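PDB 3SYJ: adhesion and penetration protein autotransporter, which promotes adherence to and invasion of host cells by directly binding a host cell structure, and is probably also a serine protease. Local coordinates for residues A61-Q66 against Y116-L121; T95-K100 against R120-V125. All blocks are in the same frame, centred on the assembly; numbering follows the deposited sequence.

Contact 1 (A61-Q66 against Y116-L121); sequences ALVENQ and YHNPRL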
loop_
_atom_site.group_PDB
_atom_site.type_symbol
_atom_site.label_atom_id
_atom_site.label_comp_id
_atom_site.label_asym_id
_atom_site.label_seq_id
_atom_site.Cartn_x
_atom_site.Cartn_y
_atom_site.Cartn_z
ATOM N N ALA A 61 8.819 65.038 -7.732
ATOM C CA ALA A 61 8.319 63.797 -8.299
ATOM C C ALA A 61 8.930 63.544 -9.676
ATOM O O ALA A 61 9.220 64.483 -10.423
ATOM C CB ALA A 61 6.798 63.818 -8.373
ATOM N N LEU A 62 9.130 62.271 -9.992
ATOM C CA LEU A 62 9.807 61.870 -11.223
ATOM C C LEU A 62 8.830 61.824 -12.404
ATOM O O LEU A 62 7.950 60.965 -12.456
ATOM C CB LEU A 62 10.485 60.508 -11.017
ATOM C CG LEU A 62 11.478 60.005 -12.073
ATOM C CD1 LEU A 62 12.744 60.863 -12.136
ATOM C CD2 LEU A 62 11.825 58.561 -11.784
ATOM N N VAL A 63 8.987 62.755 -13.346
ATOM C CA VAL A 63 8.060 62.864 -14.468
ATOM C C VAL A 63 8.664 62.376 -15.797
ATOM O O VAL A 63 7.949 62.208 -16.787
ATOM C CB VAL A 63 7.535 64.317 -14.636
ATOM C CG1 VAL A 63 6.815 64.793 -13.372
ATOM C CG2 VAL A 63 8.672 65.256 -14.973
ATOM N N GLU A 64 9.977 62.166 -15.820
ATOM C CA GLU A 64 10.635 61.523 -16.953
ATOM C C GLU A 64 11.869 60.824 -16.409
ATOM O O GLU A 64 12.148 60.915 -15.213
ATOM C CB GLU A 64 11.019 62.545 -18.019
ATOM C CG GLU A 64 10.474 62.218 -19.420
ATOM C CD GLU A 64 10.929 60.859 -19.954
ATOM O OE1 GLU A 64 10.069 60.101 -20.456
ATOM O OE2 GLU A 64 12.139 60.551 -19.870
ATOM N N ASN A 65 12.609 60.134 -17.272
ATOM C CA ASN A 65 13.778 59.382 -16.834
ATOM C C ASN A 65 14.830 60.244 -16.134
ATOM O O ASN A 65 15.478 59.796 -15.184
ATOM C CB ASN A 65 14.389 58.602 -18.004
ATOM C CG ASN A 65 13.449 57.542 -18.550
ATOM O OD1 ASN A 65 13.335 57.364 -19.769
ATOM N ND2 ASN A 65 12.765 56.831 -17.651
ATOM N N GLN A 66 15.007 61.479 -16.594
ATOM C CA GLN A 66 15.954 62.386 -15.942
ATOM C C GLN A 66 15.348 63.748 -15.609
ATOM O O GLN A 66 16.058 64.747 -15.573
ATOM C CB GLN A 66 17.240 62.553 -16.774
ATOM C CG GLN A 66 17.041 63.109 -18.192
ATOM C CD GLN A 66 18.363 63.406 -18.926
ATOM O OE1 GLN A 66 19.424 63.537 -18.304
ATOM N NE2 GLN A 66 18.293 63.518 -20.255
ATOM N N TYR A 116 7.460 77.513 -10.295
ATOM C CA TYR A 116 7.354 76.218 -10.947
ATOM C C TYR A 116 8.649 75.941 -11.680
ATOM O O TYR A 116 9.132 76.794 -12.420
ATOM C CB TYR A 116 6.198 76.253 -11.947
ATOM C CG TYR A 116 5.860 74.922 -12.582
ATOM C CD1 TYR A 116 4.673 74.277 -12.280
ATOM C CD2 TYR A 116 6.725 74.314 -13.491
ATOM C CE1 TYR A 116 4.348 73.066 -12.861
ATOM C CE2 TYR A 116 6.408 73.097 -14.079
ATOM C CZ TYR A 116 5.218 72.480 -13.756
ATOM O OH TYR A 116 4.880 71.277 -14.322
ATOM N N HIS A 117 9.226 74.762 -11.474
ATOM C CA HIS A 117 10.400 74.373 -12.257
ATOM C C HIS A 117 10.475 72.868 -12.571
ATOM O O HIS A 117 9.881 72.043 -11.873
ATOM C CB HIS A 117 11.709 74.894 -11.632
ATOM C CG HIS A 117 12.098 74.223 -10.350
ATOM N ND1 HIS A 117 13.072 74.730 -9.516
ATOM C CD2 HIS A 117 11.644 73.094 -9.753
ATOM C CE1 HIS A 117 13.207 73.940 -8.463
ATOM N NE2 HIS A 117 12.352 72.940 -8.582
ATOM N N ASN A 118 11.207 72.534 -13.634
ATOM C CA ASN A 118 11.351 71.159 -14.115
ATOM C C ASN A 118 12.816 70.730 -14.191
ATOM O O ASN A 118 13.376 70.625 -15.280
ATOM C CB ASN A 118 10.733 71.023 -15.503
ATOM C CG ASN A 118 9.344 70.432 -15.470
ATOM O OD1 ASN A 118 9.126 69.368 -14.892
ATOM N ND2 ASN A 118 8.398 71.106 -16.110
ATOM N N PRO A 119 13.442 70.484 -13.031
ATOM C CA PRO A 119 14.870 70.161 -12.963
ATOM C C PRO A 119 15.259 68.943 -13.793
ATOM O O PRO A 119 14.517 67.959 -13.867
ATOM C CB PRO A 119 15.095 69.872 -11.477
ATOM C CG PRO A 119 14.020 70.623 -10.777
ATOM C CD PRO A 119 12.829 70.574 -11.698
ATOM N N ARG A 120 16.429 69.033 -14.419
ATOM C CA ARG A 120 17.038 67.925 -15.142
ATOM C C ARG A 120 18.108 67.314 -14.235
ATOM O O ARG A 120 18.867 68.040 -13.592
ATOM C CB ARG A 120 17.664 68.446 -16.442
ATOM C CG ARG A 120 18.282 67.397 -17.350
ATOM C CD ARG A 120 19.058 68.055 -18.486
ATOM N NE ARG A 120 19.334 67.120 -19.573
ATOM C CZ ARG A 120 20.346 67.239 -20.432
ATOM N NH1 ARG A 120 21.192 68.255 -20.336
ATOM N NH2 ARG A 120 20.516 66.332 -21.386
ATOM N N LEU A 121 18.142 65.986 -14.170
ATOM C CA LEU A 121 19.089 65.257 -13.326
ATOM C C LEU A 121 20.283 64.795 -14.152
ATOM O O LEU A 121 20.200 64.721 -15.367
ATOM C CB LEU A 121 18.397 64.053 -12.693
ATOM C CG LEU A 121 17.132 64.407 -11.913
ATOM C CD1 LEU A 121 16.453 63.151 -11.374
ATOM C CD2 LEU A 121 17.465 65.367 -10.790
#

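Contact 2 (T95-K100 against R120-V125); sequences TYKIVK and RLHKFV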
loop_
_atom_site.group_PDB
_atom_site.type_symbol
_atom_site.label_atom_id
_atom_site.label_comp_id
_atom_site.label_asym_id
_atom_site.label_seq_id
_atom_site.Cartn_x
_atom_site.Cartn_y
_atom_site.Cartn_z
ATOM N N THR A 95 22.542 59.360 -5.310
ATOM C CA THR A 95 22.263 60.784 -5.304
ATOM C C THR A 95 22.192 61.316 -6.729
ATOM O O THR A 95 23.215 61.424 -7.411
ATOM C CB THR A 95 23.330 61.554 -4.495
ATOM O OG1 THR A 95 23.401 61.020 -3.162
ATOM C CG2 THR A 95 22.987 63.034 -4.415
ATOM N N TYR A 96 20.982 61.615 -7.194
ATOM C CA TYR A 96 20.801 62.197 -8.516
ATOM C C TYR A 96 20.935 63.711 -8.426
ATOM O O TYR A 96 20.216 64.345 -7.662
ATOM C CB TYR A 96 19.431 61.817 -9.090
ATOM C CG TYR A 96 19.300 60.336 -9.360
ATOM C CD1 TYR A 96 19.797 59.778 -10.534
ATOM C CD2 TYR A 96 18.693 59.496 -8.439
ATOM C CE1 TYR A 96 19.698 58.418 -10.773
ATOM C CE2 TYR A 96 18.580 58.150 -8.670
ATOM C CZ TYR A 96 19.090 57.613 -9.837
ATOM O OH TYR A 96 18.980 56.269 -10.057
ATOM N N LYS A 97 21.846 64.288 -9.208
ATOM C CA LYS A 97 22.129 65.726 -9.137
ATOM C C LYS A 97 21.367 66.559 -10.158
ATOM O O LYS A 97 21.293 66.208 -11.328
ATOM C CB LYS A 97 23.623 65.992 -9.333
ATOM C CG LYS A 97 24.530 65.323 -8.322
ATOM C CD LYS A 97 25.996 65.434 -8.742
ATOM C CE LYS A 97 26.902 64.633 -7.815
ATOM N NZ LYS A 97 28.334 64.732 -8.214
ATOM N N ILE A 98 20.828 67.684 -9.706
ATOM C CA ILE A 98 20.216 68.663 -10.592
ATOM C C ILE A 98 21.301 69.392 -11.390
ATOM O O ILE A 98 22.234 69.950 -10.810
ATOM C CB ILE A 98 19.391 69.693 -9.779
ATOM C CG1 ILE A 98 18.121 69.038 -9.216
ATOM C CG2 ILE A 98 19.047 70.915 -10.628
ATOM C CD1 ILE A 98 17.416 69.862 -8.146
ATOM N N VAL A 99 21.180 69.384 -12.715
ATOM C CA VAL A 99 22.156 70.038 -13.581
ATOM C C VAL A 99 21.541 71.260 -14.247
ATOM O O VAL A 99 22.243 72.084 -14.823
ATOM C CB VAL A 99 22.686 69.078 -14.668
ATOM C CG1 VAL A 99 23.309 67.851 -14.019
ATOM C CG2 VAL A 99 21.572 68.666 -15.622
ATOM N N LYS A 100 20.223 71.368 -14.164
ATOM C CA LYS A 100 19.505 72.494 -14.738
ATOM C C LYS A 100 18.134 72.556 -14.078
ATOM O O LYS A 100 17.396 71.570 -14.092
ATOM C CB LYS A 100 19.375 72.307 -16.245
ATOM C CG LYS A 100 18.666 73.432 -16.959
ATOM C CD LYS A 100 19.450 74.722 -16.842
ATOM C CE LYS A 100 18.914 75.757 -17.808
ATOM N NZ LYS A 100 19.407 77.121 -17.496
ATOM N N ARG A 120 16.429 69.033 -14.419
ATOM C CA ARG A 120 17.038 67.925 -15.142
ATOM C C ARG A 120 18.108 67.314 -14.235
ATOM O O ARG A 120 18.867 68.040 -13.592
ATOM C CB ARG A 120 17.664 68.446 -16.442
ATOM C CG ARG A 120 18.282 67.397 -17.350
ATOM C CD ARG A 120 19.058 68.055 -18.486
ATOM N NE ARG A 120 19.334 67.120 -19.573
ATOM C CZ ARG A 120 20.346 67.239 -20.432
ATOM N NH1 ARG A 120 21.192 68.255 -20.336
ATOM N NH2 ARG A 120 20.516 66.332 -21.386
ATOM N N LEU A 121 18.142 65.986 -14.170
ATOM C CA LEU A 121 19.089 65.257 -13.326
ATOM C C LEU A 121 20.283 64.795 -14.152
ATOM O O LEU A 121 20.200 64.721 -15.367
ATOM C CB LEU A 121 18.397 64.053 -12.693
ATOM C CG LEU A 121 17.132 64.407 -11.913
ATOM C CD1 LEU A 121 16.453 63.151 -11.374
ATOM C CD2 LEU A 121 17.465 65.367 -10.790
ATOM N N HIS A 122 21.393 64.483 -13.497
ATOM C CA HIS A 122 22.604 64.143 -14.230
ATOM C C HIS A 122 22.628 62.692 -14.714
ATOM O O HIS A 122 23.415 62.352 -15.596
ATOM C CB HIS A 122 23.873 64.516 -13.440
ATOM C CG HIS A 122 24.293 63.501 -12.420
ATOM N ND1 HIS A 122 23.460 63.061 -11.413
ATOM C CD2 HIS A 122 25.478 62.869 -12.231
ATOM C CE1 HIS A 122 24.105 62.188 -10.662
ATOM N NE2 HIS A 122 25.331 62.051 -11.138
ATOM N N LYS A 123 21.750 61.855 -14.162
ATOM C CA LYS A 123 21.655 60.454 -14.573
ATOM C C LYS A 123 20.212 60.016 -14.795
ATOM O O LYS A 123 19.301 60.558 -14.170
ATOM C CB LYS A 123 22.276 59.549 -13.514
ATOM C CG LYS A 123 23.784 59.664 -13.379
ATOM C CD LYS A 123 24.513 58.999 -14.527
ATOM C CE LYS A 123 26.019 59.056 -14.300
ATOM N NZ LYS A 123 26.780 58.311 -15.348
ATOM N N PHE A 124 20.003 59.034 -15.673
ATOM C CA PHE A 124 18.693 58.387 -15.795
ATOM C C PHE A 124 18.378 57.706 -14.470
ATOM O O PHE A 124 19.234 57.025 -13.910
ATOM C CB PHE A 124 18.677 57.321 -16.890
ATOM C CG PHE A 124 18.736 57.864 -18.291
ATOM C CD1 PHE A 124 18.645 59.220 -18.535
ATOM C CD2 PHE A 124 18.853 56.997 -19.374
ATOM C CE1 PHE A 124 18.693 59.706 -19.837
ATOM C CE2 PHE A 124 18.893 57.478 -20.676
ATOM C CZ PHE A 124 18.815 58.832 -20.908
ATOM N N VAL A 125 17.155 57.880 -13.969
ATOM C CA VAL A 125 16.759 57.240 -12.718
ATOM C C VAL A 125 16.325 55.800 -12.965
ATOM O O VAL A 125 15.474 55.543 -13.807
ATOM C CB VAL A 125 15.620 58.013 -12.010
ATOM C CG1 VAL A 125 15.109 57.221 -10.795
ATOM C CG2 VAL A 125 16.083 59.416 -11.614
#

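Contact 1 (A61-Q66 against Y116-L121)
The guanidinium of Arg120 has the carboxamide of Gln66 at its edge and near its plane, the two flat groups turned 55° against each other. Both side chains run side by side in the same direction, CD of Gln66 standing 3.9 Å from NE of Arg120. Gln66 reaches this place with CG set between its own backbone N and carbonyl carbon (chi1 59°) and the chain extended beyond it. The charged end of Arg120 is anchored further out, where NH1 hydrogen-bonds to Asn335 OD1 and Gly337 O. Two other flat groups shape the segment 116-121 itself: CG of Pro119 sits 3.5 Å above one face of the His117 imidazole, offset toward its rim, and one end of the Asn118 carboxamide lies at the edge of the Tyr116 ring. The backbone contact shows how a short turn can dock on the border of a sheet. Strand 61-64 forms an antiparallel hairpin with strand 67-69, and Gln66 belongs to the turn between them; strand 120-121 is an outermost strand of a separate three-stranded antiparallel sheet. Both lie in the peptidase S6 region, of the chymotrypsin-like PA clan. Leu121 N donates to Gln66 O over 2.8 Å in a nearly straight bond (168°). The same oxygen receives a CA-H...O contact from Arg120 CA at 3.4 Å and is flanked by CB of Leu121 at 3.8 Å. Beside this bond, Leu62 CD1 meets Leu121 CD1 at 4.4 Å, and the side chains of Val63 and Asn118 cross at about a right angle, with Val63 presenting CG2.

Contact 2 (T95-K100 against R120-V125)
Segments 95-100 and 120-125 run antiparallel, Ile98 facing Leu121 in a non-hydrogen-bonded pair and Lys100 facing Arg120 in a hydrogen-bonded one, with a beta bulge between them where the chain turns a corner at Val99. Arg120 uses both its backbone groups there, accepting from Val99 N at 2.8 Å and donating to Lys100 O at 2.7 Å, while the bond from His122 N to Lys97 O is weak. The side chains show how one methyl can sit over one face of a ring: CG2 of Val125 lies 3.7 Å from the centroid of the Tyr96 ring, only 6° off its normal, a CH-pi contact. The His122 imidazole is sandwiched, with Lys123 CG over the centre of one face and Lys97 CG over the opposite face, offset toward the rim; Tyr96 CA adjoins its edge in plane. A chi1 of 83° sets His122 CG between backbone N and carbonyl carbon, beside Lys97 CB. CB of His122 packs on Val99 CG1 at 3.4 Å. Ile98 CG1 touches Leu121 CD2 at 4.0 Å. Salt bridges join Lys100 to Asp317 and Lys123 to Asp402; Lys123 NZ also hydrogen-bonds to Arg403 O, and Tyr96 OH to Glu127. Strand 79-80 pairs with the other edge of strand 96-100, helix 332-335 lies against Val99 and Lys100, and strand 403-407 of the beta-helix stem receives Lys123 and Phe124.

In the fold
Contacts 1 and 2 share Arg120 and Leu121, and their centres are about 8 Å apart. Strand 120-121 thus has the turn after strand 61-64 on one side and strand 96-100 on the other. The two contacts also meet directly: Asn65 O and Val125 N, 2.8 Å apart, make a probable hydrogen bond, Leu62 CD1 packs on Val125 CG2 at 3.7 Å, and Pro119 CB meets Ile98 CG1 at 3.9 Å. Both lie away from Ser218, the active-site serine by similarity, which may form a triad with His73 and Asp115, the residue just before segment 116-121. Both contacts are internal to the peptidase region; segment 120-125 also touches strand 403-407 of the beta-helix.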